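Local coordinates for type IV pilus secretin PilQ family protein (Vibrio cholerae, PDB 6W6M) that probably forms the outer-membrane secretin channel through which the type IV competence pilus passes, as required for natural competence in Vibrio cholerae, at residues 430-436 against 464-470; 339-345 against 404-410; 381-385 against 547-551; 321-327 against 422-428. Residue numbers count along the deposited sequence, not the author numbering.

The four contacts form two groups in an elongated secretin subunit. Contacts 2 and 4 both join strands 320-347 and 404-429, yet their centres lie 62 Å apart, so one strand pair links the groups. At one end, contact 3 sits about 10 Å from contact 2, where strands 380-382 and 549-568 border strand 320-347; at the other, contact 1 packs against contact 4, about 10 Å away (both centre to centre). Along the chain contact 2 closes within contact 4, contact 1 follows both, and contact 3 crosses contacts 2 and 4 and encloses contact 1. In the double-walled barrel expected of a secretin, contacts 2, 3 and 4 probably belong to the outer wall and contact 1 to the inner.

Contact 1: residues 430-436 against 464-470; sequences NKQPAYI and LKVTPQI
Strand 434-436 runs antiparallel to strand 464-470, with axes 4.9 Å apart at 167°, in the first hairpin of the four-stranded sheet that probably forms the inner wall of the secretin barrel. Ala434 faces Val466 and Ile436 faces Leu464 as hydrogen-bonded pairs; Tyr435 and Lys465 form the non-hydrogen-bonded pair between them, with CA atoms 4.4 Å apart. Four backbone bonds of 3.0 Å satisfy both residues of each hydrogen-bonded pair: Ala434 N to Val466 O, Val466 N to Ala434 O, Ile436 N to Leu464 O and Leu464 N to Ile436 O. Lys465 and Thr467 bond the opposite way, to strand 475-493, while Tyr435 and Ile436 pair with a strand of a second subunit. Ahead of the strand, Lys431 adopts a left-handed conformation (71/26) and the pairing loosens. Pro468 has no N-H to give, and Gln432 O instead has a weak hydrogen bond with Thr428 OG1. The remaining links are weak: Lys431 N to Pro468 O at 3.2 Å, Ile470 N to Asn430 OD1 at 3.2 Å, with Asn430 t, and Lys431 NZ to Gln469 OE1 at 3.5 Å; NZ also makes a long, weak ion pair with Glu290 of a third subunit. On the face of Ala434 and Val466, Ile436 CG2 meets Leu464 CB at 4.1 Å. Strong bonding is thus confined to the strand; between these two segments its lead-in is held by weaker polar contacts.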
loop_
_atom_site.group_PDB
_atom_site.type_symbol
_atom_site.label_atom_id
_atom_site.label_comp_id
_atom_site.label_asym_id
_atom_site.label_seq_id
_atom_site.Cartn_x
_atom_site.Cartn_y
_atom_site.Cartn_z
ATOM N N ASN A 430 17.396 30.780 -38.760
ATOM C CA ASN A 430 16.077 30.475 -39.294
ATOM C C ASN A 430 15.562 29.133 -38.785
ATOM O O ASN A 430 16.280 28.135 -38.792
ATOM C CB ASN A 430 16.142 30.479 -40.821
ATOM C CG ASN A 430 14.784 30.460 -41.471
ATOM O OD1 ASN A 430 13.825 30.985 -40.931
ATOM N ND2 ASN A 430 14.705 29.884 -42.653
ATOM N N LYS A 431 14.304 29.127 -38.339
ATOM C CA LYS A 431 13.584 27.933 -37.882
ATOM C C LYS A 431 14.105 27.412 -36.546
ATOM O O LYS A 431 13.950 26.240 -36.219
ATOM C CB LYS A 431 13.618 26.820 -38.931
ATOM C CG LYS A 431 12.943 27.121 -40.257
ATOM C CD LYS A 431 11.445 27.149 -40.147
ATOM C CE LYS A 431 10.919 25.935 -39.430
ATOM N NZ LYS A 431 9.642 25.458 -40.008
ATOM N N GLN A 432 14.676 28.299 -35.746
ATOM C CA GLN A 432 15.371 27.905 -34.524
ATOM C C GLN A 432 14.863 28.695 -33.323
ATOM O O GLN A 432 14.762 29.923 -33.397
ATOM C CB GLN A 432 16.869 28.116 -34.708
ATOM C CG GLN A 432 17.506 27.236 -35.727
ATOM C CD GLN A 432 17.355 25.773 -35.397
ATOM O OE1 GLN A 432 17.467 25.366 -34.238
ATOM N NE2 GLN A 432 17.102 24.965 -36.417
ATOM N N PRO A 433 14.525 28.039 -32.208
ATOM C CA PRO A 433 13.886 28.750 -31.090
ATOM C C PRO A 433 14.877 29.493 -30.201
ATOM O O PRO A 433 15.932 28.973 -29.841
ATOM C CB PRO A 433 13.192 27.626 -30.311
ATOM C CG PRO A 433 13.308 26.412 -31.158
ATOM C CD PRO A 433 14.508 26.588 -31.999
ATOM N N ALA A 434 14.505 30.712 -29.810
ATOM C CA ALA A 434 15.380 31.518 -28.964
ATOM C C ALA A 434 14.552 32.246 -27.913
ATOM O O ALA A 434 13.351 32.475 -28.090
ATOM C CB ALA A 434 16.190 32.499 -29.803
ATOM N N TYR A 435 15.211 32.611 -26.810
ATOM C CA TYR A 435 14.550 33.315 -25.716
ATOM C C TYR A 435 15.527 34.261 -25.034
ATOM O O TYR A 435 16.732 34.036 -25.034
ATOM C CB TYR A 435 13.953 32.339 -24.689
ATOM C CG TYR A 435 14.985 31.494 -24.002
ATOM C CD1 TYR A 435 15.596 31.930 -22.843
ATOM C CD2 TYR A 435 15.339 30.247 -24.500
ATOM C CE1 TYR A 435 16.521 31.156 -22.204
ATOM C CE2 TYR A 435 16.259 29.469 -23.863
ATOM C CZ TYR A 435 16.850 29.929 -22.717
ATOM O OH TYR A 435 17.779 29.162 -22.071
ATOM N N ILE A 436 14.985 35.324 -24.447
ATOM C CA ILE A 436 15.744 36.205 -23.561
ATOM C C ILE A 436 14.845 36.650 -22.409
ATOM O O ILE A 436 13.663 36.946 -22.612
ATOM C CB ILE A 436 16.352 37.412 -24.319
ATOM C CG1 ILE A 436 17.256 38.226 -23.395
ATOM C CG2 ILE A 436 15.295 38.286 -24.944
ATOM C CD1 ILE A 436 18.111 39.207 -24.081
ATOM N N LEU A 464 11.007 37.432 -23.896
ATOM C CA LEU A 464 10.681 37.255 -25.302
ATOM C C LEU A 464 11.059 35.849 -25.739
ATOM O O LEU A 464 12.175 35.396 -25.487
ATOM C CB LEU A 464 11.402 38.283 -26.167
ATOM C CG LEU A 464 11.216 38.182 -27.679
ATOM C CD1 LEU A 464 9.775 38.397 -28.072
ATOM C CD2 LEU A 464 12.110 39.167 -28.382
ATOM N N LYS A 465 10.128 35.173 -26.409
ATOM C CA LYS A 465 10.305 33.800 -26.868
ATOM C C LYS A 465 9.829 33.712 -28.307
ATOM O O LYS A 465 8.658 33.994 -28.577
ATOM C CB LYS A 465 9.500 32.855 -25.997
ATOM C CG LYS A 465 10.221 31.638 -25.550
ATOM C CD LYS A 465 9.454 30.979 -24.447
ATOM C CE LYS A 465 9.165 31.974 -23.353
ATOM N NZ LYS A 465 10.409 32.630 -22.868
ATOM N N VAL A 466 10.700 33.311 -29.233
ATOM C CA VAL A 466 10.347 33.424 -30.644
ATOM C C VAL A 466 10.915 32.281 -31.478
ATOM O O VAL A 466 11.991 31.739 -31.194
ATOM C CB VAL A 466 10.780 34.802 -31.203
ATOM C CG1 VAL A 466 12.277 34.968 -31.145
ATOM C CG2 VAL A 466 10.253 35.019 -32.604
ATOM N N THR A 467 10.132 31.894 -32.519
ATOM C CA THR A 467 10.585 31.039 -33.623
ATOM C C THR A 467 10.232 31.661 -34.973
ATOM O O THR A 467 9.048 31.862 -35.280
ATOM C CB THR A 467 9.985 29.631 -33.542
ATOM O OG1 THR A 467 9.914 29.199 -32.181
ATOM C CG2 THR A 467 10.853 28.649 -34.303
ATOM N N PRO A 468 11.236 32.023 -35.784
ATOM C CA PRO A 468 10.974 32.673 -37.074
ATOM C C PRO A 468 11.003 31.746 -38.281
ATOM O O PRO A 468 11.457 30.609 -38.181
ATOM C CB PRO A 468 12.099 33.702 -37.149
ATOM C CG PRO A 468 13.225 33.029 -36.476
ATOM C CD PRO A 468 12.652 32.130 -35.410
ATOM N N GLN A 469 10.545 32.232 -39.433
ATOM C CA GLN A 469 10.599 31.478 -40.682
ATOM C C GLN A 469 10.598 32.453 -41.850
ATOM O O GLN A 469 9.723 33.311 -41.935
ATOM C CB GLN A 469 9.417 30.511 -40.798
ATOM C CG GLN A 469 9.394 29.738 -42.098
ATOM C CD GLN A 469 8.219 28.791 -42.231
ATOM O OE1 GLN A 469 7.839 28.113 -41.285
ATOM N NE2 GLN A 469 7.644 28.738 -43.419
ATOM N N ILE A 470 11.565 32.312 -42.749
ATOM C CA ILE A 470 11.727 33.203 -43.895
ATOM C C ILE A 470 11.035 32.586 -45.104
ATOM O O ILE A 470 11.216 31.401 -45.393
ATOM C CB ILE A 470 13.210 33.461 -44.195
ATOM C CG1 ILE A 470 13.860 34.236 -43.063
ATOM C CG2 ILE A 470 13.362 34.219 -45.487
ATOM C CD1 ILE A 470 15.344 34.297 -43.164
#

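Contact 2: residues 339-345 against 404-410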
loop_
_atom_site.group_PDB
_atom_site.type_symbol
_atom_site.label_atom_id
_atom_site.label_comp_id
_atom_site.label_asym_id
_atom_site.label_seq_id
_atom_site.Cartn_x
_atom_site.Cartn_y
_atom_site.Cartn_z
ATOM N N GLY A 339 -15.103 69.847 0.907
ATOM C CA GLY A 339 -15.869 69.503 2.092
ATOM C C GLY A 339 -16.037 70.669 3.037
ATOM O O GLY A 339 -15.257 71.624 3.013
ATOM N N VAL A 340 -17.058 70.579 3.896
ATOM C CA VAL A 340 -17.449 71.677 4.774
ATOM C C VAL A 340 -17.860 71.156 6.145
ATOM O O VAL A 340 -18.529 70.129 6.276
ATOM C CB VAL A 340 -18.590 72.514 4.160
ATOM C CG1 VAL A 340 -19.058 73.557 5.126
ATOM C CG2 VAL A 340 -18.129 73.188 2.903
ATOM N N ARG A 341 -17.490 71.908 7.179
ATOM C CA ARG A 341 -17.765 71.504 8.554
ATOM C C ARG A 341 -18.192 72.747 9.326
ATOM O O ARG A 341 -17.369 73.637 9.532
ATOM C CB ARG A 341 -16.517 70.880 9.163
ATOM C CG ARG A 341 -16.747 69.673 10.016
ATOM C CD ARG A 341 -15.514 68.812 10.038
ATOM N NE ARG A 341 -14.335 69.546 10.466
ATOM C CZ ARG A 341 -13.675 69.307 11.591
ATOM N NH1 ARG A 341 -14.076 68.343 12.402
ATOM N NH2 ARG A 341 -12.608 70.027 11.901
ATOM N N TRP A 342 -19.450 72.831 9.753
ATOM C CA TRP A 342 -19.839 74.013 10.516
ATOM C C TRP A 342 -20.803 73.671 11.637
ATOM O O TRP A 342 -21.482 72.643 11.617
ATOM C CB TRP A 342 -20.443 75.113 9.637
ATOM C CG TRP A 342 -21.722 74.801 8.951
ATOM C CD1 TRP A 342 -21.874 74.435 7.658
ATOM C CD2 TRP A 342 -23.039 74.881 9.503
ATOM N NE1 TRP A 342 -23.195 74.260 7.367
ATOM C CE2 TRP A 342 -23.936 74.528 8.485
ATOM C CE3 TRP A 342 -23.547 75.210 10.762
ATOM C CZ2 TRP A 342 -25.316 74.491 8.685
ATOM C CZ3 TRP A 342 -24.914 75.173 10.959
ATOM C CH2 TRP A 342 -25.781 74.814 9.928
ATOM N N GLY A 343 -20.859 74.577 12.611
ATOM C CA GLY A 343 -21.680 74.373 13.791
ATOM C C GLY A 343 -22.102 75.675 14.430
ATOM O O GLY A 343 -21.465 76.717 14.241
ATOM N N VAL A 344 -23.186 75.615 15.203
ATOM C CA VAL A 344 -23.724 76.772 15.901
ATOM C C VAL A 344 -24.095 76.362 17.320
ATOM O O VAL A 344 -24.276 75.184 17.625
ATOM C CB VAL A 344 -24.945 77.377 15.181
ATOM C CG1 VAL A 344 -25.546 78.496 15.997
ATOM C CG2 VAL A 344 -24.556 77.880 13.822
ATOM N N MET A 345 -24.193 77.355 18.198
ATOM C CA MET A 345 -24.534 77.082 19.593
ATOM C C MET A 345 -25.035 78.368 20.220
ATOM O O MET A 345 -24.272 79.328 20.331
ATOM C CB MET A 345 -23.312 76.553 20.334
ATOM C CG MET A 345 -23.549 76.168 21.758
ATOM S SD MET A 345 -22.068 75.454 22.485
ATOM C CE MET A 345 -22.100 73.804 21.811
ATOM N N LEU A 404 -22.059 81.125 19.813
ATOM C CA LEU A 404 -20.825 80.650 19.201
ATOM C C LEU A 404 -21.162 80.111 17.822
ATOM O O LEU A 404 -22.190 79.453 17.651
ATOM C CB LEU A 404 -20.164 79.561 20.054
ATOM C CG LEU A 404 -18.769 79.076 19.668
ATOM C CD1 LEU A 404 -17.992 78.698 20.903
ATOM C CD2 LEU A 404 -18.830 77.893 18.751
ATOM N N LEU A 405 -20.306 80.398 16.844
ATOM C CA LEU A 405 -20.506 79.804 15.529
ATOM C C LEU A 405 -19.167 79.572 14.843
ATOM O O LEU A 405 -18.300 80.447 14.850
ATOM C CB LEU A 405 -21.422 80.669 14.661
ATOM C CG LEU A 405 -21.932 80.185 13.312
ATOM C CD1 LEU A 405 -23.328 80.726 13.030
ATOM C CD2 LEU A 405 -20.963 80.605 12.220
ATOM N N ASP A 406 -19.018 78.387 14.244
ATOM C CA ASP A 406 -17.786 77.944 13.600
ATOM C C ASP A 406 -18.052 77.506 12.166
ATOM O O ASP A 406 -19.079 76.881 11.883
ATOM C CB ASP A 406 -17.175 76.772 14.348
ATOM C CG ASP A 406 -16.593 77.165 15.670
ATOM O OD1 ASP A 406 -16.994 78.210 16.209
ATOM O OD2 ASP A 406 -15.718 76.436 16.167
ATOM N N LEU A 407 -17.093 77.784 11.275
ATOM C CA LEU A 407 -17.206 77.382 9.876
ATOM C C LEU A 407 -15.840 77.058 9.293
ATOM O O LEU A 407 -14.982 77.936 9.239
ATOM C CB LEU A 407 -17.865 78.483 9.043
ATOM C CG LEU A 407 -17.999 78.255 7.536
ATOM C CD1 LEU A 407 -18.883 77.072 7.240
ATOM C CD2 LEU A 407 -18.551 79.484 6.857
ATOM N N GLU A 408 -15.655 75.827 8.807
ATOM C CA GLU A 408 -14.396 75.387 8.215
ATOM C C GLU A 408 -14.619 74.829 6.818
ATOM O O GLU A 408 -15.557 74.060 6.594
ATOM C CB GLU A 408 -13.725 74.323 9.075
ATOM C CG GLU A 408 -12.383 73.883 8.546
ATOM C CD GLU A 408 -11.708 72.863 9.436
ATOM O OE1 GLU A 408 -12.309 72.470 10.452
ATOM O OE2 GLU A 408 -10.578 72.436 9.116
ATOM N N LEU A 409 -13.739 75.193 5.861
ATOM C CA LEU A 409 -13.733 74.670 4.505
ATOM C C LEU A 409 -12.480 73.837 4.285
ATOM O O LEU A 409 -11.426 74.134 4.848
ATOM C CB LEU A 409 -13.767 75.798 3.482
ATOM C CG LEU A 409 -15.020 76.661 3.451
ATOM C CD1 LEU A 409 -14.829 77.808 2.494
ATOM C CD2 LEU A 409 -16.223 75.845 3.050
ATOM N N SER A 410 -12.591 72.810 3.484
ATOM C CA SER A 410 -11.419 72.007 3.165
ATOM C C SER A 410 -11.503 71.514 1.732
ATOM O O SER A 410 -12.589 71.348 1.180
ATOM C CB SER A 410 -11.262 70.828 4.122
ATOM O OG SER A 410 -12.345 69.936 3.995
#
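A salt bridge crosses the two strands at a point flanked by glycine: Arg341 NH2 reaches Glu408 OE1 at 2.9 Å, while its neighbours on that face of strand 339-345 are Gly339 and Gly343. The strands form a regular antiparallel pair in the large sheet that probably supplies the outer wall of the secretin barrel, with axes 4.7 Å apart at 177°. Every residue has a partner, from Gly339 opposite Ser410 to Met345 opposite Leu404, and eight backbone hydrogen bonds connect the hydrogen-bonded pairs. Ile357 of a second subunit packs against Arg341, Asp406 and Glu408, so the charged pair lies at a subunit interface; Phe377 of the same chain covers Met345 and Leu404. The opposite face is apolar and carries Val340, Trp342, Val344, Leu405, Leu407 and Leu409, with Leu405 and Leu409 on the surface, consistent with a wall that meets the membrane. Here Leu407 CD1 lies 3.5 Å from Trp342 CB and 4.1 Å from Val340 CG1, while the p rotamer of Trp342 leads its ring away from strand 404-410. At the glycine end, Gly339 N donates to Ser410 O at 2.9 Å, and Ser410 N returns a bond to Gly339 O at 3.0 Å.

Contact 3: residues 381-385 against 547-551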
loop_
_atom_site.group_PDB
_atom_site.type_symbol
_atom_site.label_atom_id
_atom_site.label_comp_id
_atom_site.label_asym_id
_atom_site.label_seq_id
_atom_site.Cartn_x
_atom_site.Cartn_y
_atom_site.Cartn_z
ATOM N N ASN A 381 -21.247 68.023 9.211
ATOM C CA ASN A 381 -19.922 67.413 9.334
ATOM C C ASN A 381 -19.610 66.635 8.056
ATOM O O ASN A 381 -19.783 65.420 8.011
ATOM C CB ASN A 381 -19.887 66.517 10.562
ATOM C CG ASN A 381 -18.497 66.080 10.927
ATOM O OD1 ASN A 381 -17.529 66.793 10.699
ATOM N ND2 ASN A 381 -18.386 64.892 11.491
ATOM N N LEU A 382 -19.105 67.323 7.032
ATOM C CA LEU A 382 -18.848 66.746 5.722
ATOM C C LEU A 382 -17.450 67.113 5.261
ATOM O O LEU A 382 -17.245 67.661 4.178
ATOM C CB LEU A 382 -19.902 67.209 4.727
ATOM C CG LEU A 382 -21.329 66.790 5.075
ATOM C CD1 LEU A 382 -22.311 67.331 4.083
ATOM C CD2 LEU A 382 -21.438 65.288 5.154
ATOM N N ALA A 383 -16.465 66.867 6.118
ATOM C CA ALA A 383 -15.096 67.258 5.826
ATOM C C ALA A 383 -14.492 66.395 4.727
ATOM O O ALA A 383 -14.758 65.196 4.629
ATOM C CB ALA A 383 -14.235 67.154 7.081
ATOM N N SER A 384 -13.652 67.021 3.906
ATOM C CA SER A 384 -12.885 66.294 2.904
ATOM C C SER A 384 -11.950 65.301 3.575
ATOM O O SER A 384 -11.057 65.685 4.331
ATOM C CB SER A 384 -12.089 67.269 2.044
ATOM O OG SER A 384 -10.998 66.624 1.425
ATOM N N THR A 385 -12.153 64.021 3.286
ATOM C CA THR A 385 -11.463 62.931 3.971
ATOM C C THR A 385 -10.262 62.494 3.142
ATOM O O THR A 385 -10.393 61.692 2.215
ATOM C CB THR A 385 -12.416 61.764 4.210
ATOM O OG1 THR A 385 -12.928 61.301 2.955
ATOM C CG2 THR A 385 -13.570 62.193 5.102
ATOM N N LEU A 547 -22.149 75.293 0.923
ATOM C CA LEU A 547 -21.973 75.219 2.362
ATOM C C LEU A 547 -22.631 73.996 2.978
ATOM O O LEU A 547 -22.499 73.792 4.187
ATOM C CB LEU A 547 -22.537 76.478 3.026
ATOM C CG LEU A 547 -21.900 77.846 2.756
ATOM C CD1 LEU A 547 -22.683 78.985 3.383
ATOM C CD2 LEU A 547 -20.475 77.840 3.270
ATOM N N PHE A 548 -23.324 73.180 2.187
ATOM C CA PHE A 548 -24.158 72.103 2.708
ATOM C C PHE A 548 -23.896 70.781 2.001
ATOM O O PHE A 548 -24.785 69.938 1.908
ATOM C CB PHE A 548 -25.637 72.452 2.583
ATOM C CG PHE A 548 -26.059 73.633 3.395
ATOM C CD1 PHE A 548 -26.367 73.491 4.735
ATOM C CD2 PHE A 548 -26.175 74.882 2.816
ATOM C CE1 PHE A 548 -26.766 74.572 5.479
ATOM C CE2 PHE A 548 -26.569 75.961 3.558
ATOM C CZ PHE A 548 -26.868 75.807 4.890
ATOM N N ARG A 549 -22.688 70.553 1.497
ATOM C CA ARG A 549 -22.474 69.361 0.686
ATOM C C ARG A 549 -20.991 69.053 0.597
ATOM O O ARG A 549 -20.147 69.947 0.662
ATOM C CB ARG A 549 -23.057 69.537 -0.711
ATOM C CG ARG A 549 -22.261 70.443 -1.587
ATOM C CD ARG A 549 -23.056 70.882 -2.769
ATOM N NE ARG A 549 -22.290 71.791 -3.602
ATOM C CZ ARG A 549 -22.823 72.598 -4.508
ATOM N NH1 ARG A 549 -24.130 72.618 -4.695
ATOM N NH2 ARG A 549 -22.044 73.392 -5.219
ATOM N N ARG A 550 -20.686 67.769 0.426
ATOM C CA ARG A 550 -19.348 67.316 0.075
ATOM C C ARG A 550 -19.399 66.689 -1.305
ATOM O O ARG A 550 -20.331 65.941 -1.615
ATOM C CB ARG A 550 -18.798 66.315 1.083
ATOM C CG ARG A 550 -17.486 65.708 0.659
ATOM C CD ARG A 550 -16.857 64.925 1.776
ATOM N NE ARG A 550 -17.750 63.895 2.278
ATOM C CZ ARG A 550 -17.569 63.243 3.416
ATOM N NH1 ARG A 550 -16.528 63.516 4.181
ATOM N NH2 ARG A 550 -18.436 62.321 3.791
ATOM N N THR A 551 -18.401 67.005 -2.120
ATOM C CA THR A 551 -18.321 66.620 -3.519
ATOM C C THR A 551 -16.992 65.927 -3.799
ATOM O O THR A 551 -15.933 66.373 -3.346
ATOM C CB THR A 551 -18.480 67.853 -4.413
ATOM O OG1 THR A 551 -17.455 68.801 -4.109
ATOM C CG2 THR A 551 -19.832 68.496 -4.235
#
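This is a side-chain contact, without backbone pairing, between two segments that border the same long strand of the sheet that probably forms the outer wall. Backbone bonds tie Leu382 to Val340 and Thr551 to Leu338, so strands 380-382 and 549-568 meet strand 320-347 at successive positions along it. The touching parts run nearly alongside each other, 19° apart end to end, but only 248 Å² is buried. Most of that belongs to Leu382 and Arg550, which point toward each other with their CB atoms 3.9 Å apart. Leu382 CD1 extends to Arg549 CA at 4.0 Å. Arg550 stretches out through t, t before a p turn at chi3, which brings its guanidinium against the backbone of 382-383: one face lies against Leu382 CA, and NH1 donates to Ala383 O at a very short 2.5 Å. The other end of the group, NH2, forms a salt bridge with Asp533 on strand 518-534, and Asn388 of a third subunit packs on both Leu382 and Arg550. A single guanidinium therefore serves a carbonyl from one segment and a carboxylate from another strand, tying the turn after strand 380-382 to the sheet through polar chemistry, with Leu382 supplying the apolar part.

Contact 4: residues 321-327 against 422-428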
loop_
_atom_site.group_PDB
_atom_site.type_symbol
_atom_site.label_atom_id
_atom_site.label_comp_id
_atom_site.label_asym_id
_atom_site.label_seq_id
_atom_site.Cartn_x
_atom_site.Cartn_y
_atom_site.Cartn_z
ATOM N N VAL A 321 18.166 36.074 -38.376
ATOM C CA VAL A 321 17.115 37.066 -38.197
ATOM C C VAL A 321 17.316 37.762 -36.861
ATOM O O VAL A 321 17.771 37.151 -35.890
ATOM C CB VAL A 321 15.712 36.426 -38.273
ATOM C CG1 VAL A 321 14.650 37.437 -37.967
ATOM C CG2 VAL A 321 15.479 35.844 -39.629
ATOM N N GLN A 322 16.955 39.037 -36.822
ATOM C CA GLN A 322 17.000 39.867 -35.630
ATOM C C GLN A 322 15.590 40.312 -35.285
ATOM O O GLN A 322 14.920 40.924 -36.114
ATOM C CB GLN A 322 17.897 41.074 -35.876
ATOM C CG GLN A 322 18.018 42.023 -34.717
ATOM C CD GLN A 322 18.763 43.276 -35.097
ATOM O OE1 GLN A 322 19.528 43.283 -36.063
ATOM N NE2 GLN A 322 18.537 44.349 -34.350
ATOM N N ILE A 323 15.139 40.013 -34.071
ATOM C CA ILE A 323 13.766 40.289 -33.654
ATOM C C ILE A 323 13.773 41.252 -32.475
ATOM O O ILE A 323 14.556 41.095 -31.534
ATOM C CB ILE A 323 12.989 38.998 -33.305
ATOM C CG1 ILE A 323 12.813 38.120 -34.540
ATOM C CG2 ILE A 323 11.619 39.318 -32.756
ATOM C CD1 ILE A 323 13.783 36.991 -34.623
ATOM N N GLU A 324 12.940 42.283 -32.552
ATOM C CA GLU A 324 12.870 43.271 -31.488
ATOM C C GLU A 324 11.449 43.643 -31.093
ATOM O O GLU A 324 10.690 44.180 -31.887
ATOM C CB GLU A 324 13.637 44.533 -31.870
ATOM C CG GLU A 324 13.656 45.570 -30.763
ATOM C CD GLU A 324 14.457 46.797 -31.126
ATOM O OE1 GLU A 324 14.968 46.855 -32.262
ATOM O OE2 GLU A 324 14.573 47.702 -30.275
ATOM N N ALA A 325 11.110 43.354 -29.846
ATOM C CA ALA A 325 9.800 43.664 -29.292
ATOM C C ALA A 325 9.837 44.995 -28.555
ATOM O O ALA A 325 10.886 45.465 -28.131
ATOM C CB ALA A 325 9.322 42.547 -28.363
ATOM N N ARG A 326 8.671 45.615 -28.411
ATOM C CA ARG A 326 8.594 46.906 -27.738
ATOM C C ARG A 326 7.278 47.033 -26.990
ATOM O O ARG A 326 6.215 46.996 -27.603
ATOM C CB ARG A 326 8.736 48.049 -28.736
ATOM C CG ARG A 326 9.189 49.322 -28.115
ATOM C CD ARG A 326 9.018 50.474 -29.052
ATOM N NE ARG A 326 9.706 51.657 -28.555
ATOM C CZ ARG A 326 9.233 52.891 -28.657
ATOM N NH1 ARG A 326 8.058 53.102 -29.232
ATOM N NH2 ARG A 326 9.924 53.912 -28.173
ATOM N N ILE A 327 7.348 47.209 -25.676
ATOM C CA ILE A 327 6.171 47.303 -24.827
ATOM C C ILE A 327 6.113 48.713 -24.271
ATOM O O ILE A 327 7.077 49.173 -23.650
ATOM C CB ILE A 327 6.205 46.271 -23.691
ATOM C CG1 ILE A 327 6.110 44.864 -24.262
ATOM C CG2 ILE A 327 5.082 46.512 -22.716
ATOM C CD1 ILE A 327 6.393 43.800 -23.272
ATOM N N SER A 422 9.868 49.353 -22.626
ATOM C CA SER A 422 10.861 48.287 -22.534
ATOM C C SER A 422 10.967 47.567 -23.869
ATOM O O SER A 422 9.957 47.320 -24.514
ATOM C CB SER A 422 10.527 47.291 -21.418
ATOM O OG SER A 422 9.324 46.608 -21.666
ATOM N N SER A 423 12.182 47.233 -24.279
ATOM C CA SER A 423 12.400 46.592 -25.575
ATOM C C SER A 423 13.533 45.578 -25.521
ATOM O O SER A 423 14.713 45.951 -25.512
ATOM C CB SER A 423 12.667 47.634 -26.654
ATOM O OG SER A 423 13.856 48.330 -26.392
ATOM N N PRO A 424 13.215 44.279 -25.502
ATOM C CA PRO A 424 14.254 43.254 -25.707
ATOM C C PRO A 424 14.553 42.943 -27.173
ATOM O O PRO A 424 13.729 43.209 -28.041
ATOM C CB PRO A 424 13.673 42.038 -24.978
ATOM C CG PRO A 424 12.227 42.253 -24.971
ATOM C CD PRO A 424 11.985 43.712 -24.927
ATOM N N ARG A 425 15.726 42.385 -27.464
ATOM C CA ARG A 425 16.114 42.016 -28.822
ATOM C C ARG A 425 16.784 40.656 -28.804
ATOM O O ARG A 425 17.307 40.216 -27.786
ATOM C CB ARG A 425 17.095 43.001 -29.452
ATOM C CG ARG A 425 16.885 44.419 -29.141
ATOM C CD ARG A 425 18.209 45.110 -29.019
ATOM N NE ARG A 425 19.075 44.810 -30.141
ATOM C CZ ARG A 425 20.287 45.323 -30.287
ATOM N NH1 ARG A 425 21.029 45.005 -31.336
ATOM N NH2 ARG A 425 20.759 46.158 -29.377
ATOM N N LEU A 426 16.809 40.022 -29.968
ATOM C CA LEU A 426 17.477 38.741 -30.131
ATOM C C LEU A 426 17.991 38.638 -31.553
ATOM O O LEU A 426 17.462 39.267 -32.463
ATOM C CB LEU A 426 16.529 37.573 -29.861
ATOM C CG LEU A 426 15.946 37.346 -28.486
ATOM C CD1 LEU A 426 14.961 36.236 -28.579
ATOM C CD2 LEU A 426 17.043 36.994 -27.549
ATOM N N ILE A 427 19.006 37.802 -31.734
ATOM C CA ILE A 427 19.418 37.332 -33.052
ATOM C C ILE A 427 19.441 35.809 -33.008
ATOM O O ILE A 427 19.774 35.222 -31.977
ATOM C CB ILE A 427 20.780 37.914 -33.484
ATOM C CG1 ILE A 427 20.670 39.418 -33.682
ATOM C CG2 ILE A 427 21.305 37.251 -34.743
ATOM C CD1 ILE A 427 21.972 40.103 -33.845
ATOM N N THR A 428 19.038 35.167 -34.100
ATOM C CA THR A 428 18.928 33.711 -34.127
ATOM C C THR A 428 19.015 33.228 -35.570
ATOM O O THR A 428 19.048 34.025 -36.508
ATOM C CB THR A 428 17.630 33.245 -33.459
ATOM O OG1 THR A 428 17.644 31.823 -33.311
ATOM C CG2 THR A 428 16.431 33.648 -34.281
#
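Side chains on the two faces of this antiparallel pair behave differently. On one face, Gln322 and Glu324 both extend t, t from strand 321-327 and meet Ile427 and Arg425 by their aliphatic portions: Gln322 CG to Ile427 CG1 is 3.9 Å and Glu324 CG to Arg425 CG is 3.8 Å. Arg425, m at chi1 with chi2 between wells, carries its guanidinium away from the Glu324 carboxylate, toward Gln322, and no salt bridge joins them; Gln322 NE2 stays 4.0 Å from Arg425 NH1. Val519 of a second subunit packs against Arg425 and Ile427. The other face holds Val321 (t), Ile323, Leu426 (m, t), Thr428 (t), Ile327 (m, t) and Ser422 (p). Ile323 is m with chi2 near 100°, an off-rotamer setting that leaves CD1 4.3 Å from Thr428 CG2, while Leu426 reaches Ala434, Ile436 and Val466 of the neighbouring sheet. The backbone pairs Val321 with Thr428, Ile323 with Leu426 and Ile327 with Ser422 by two hydrogen bonds each. Pro424, lacking an N-H, leaves one bond at its position, Ala325 N to Pro424 O at 3.2 Å, and Ala325 O receives a CA-H...O contact from Ser423 CA at 3.2 Å. One face packed on a second sheet, with residues 422-425 also pairing with a strand of another subunit, is consistent with the outer wall of the double-walled secretin barrel, packed on the inner one.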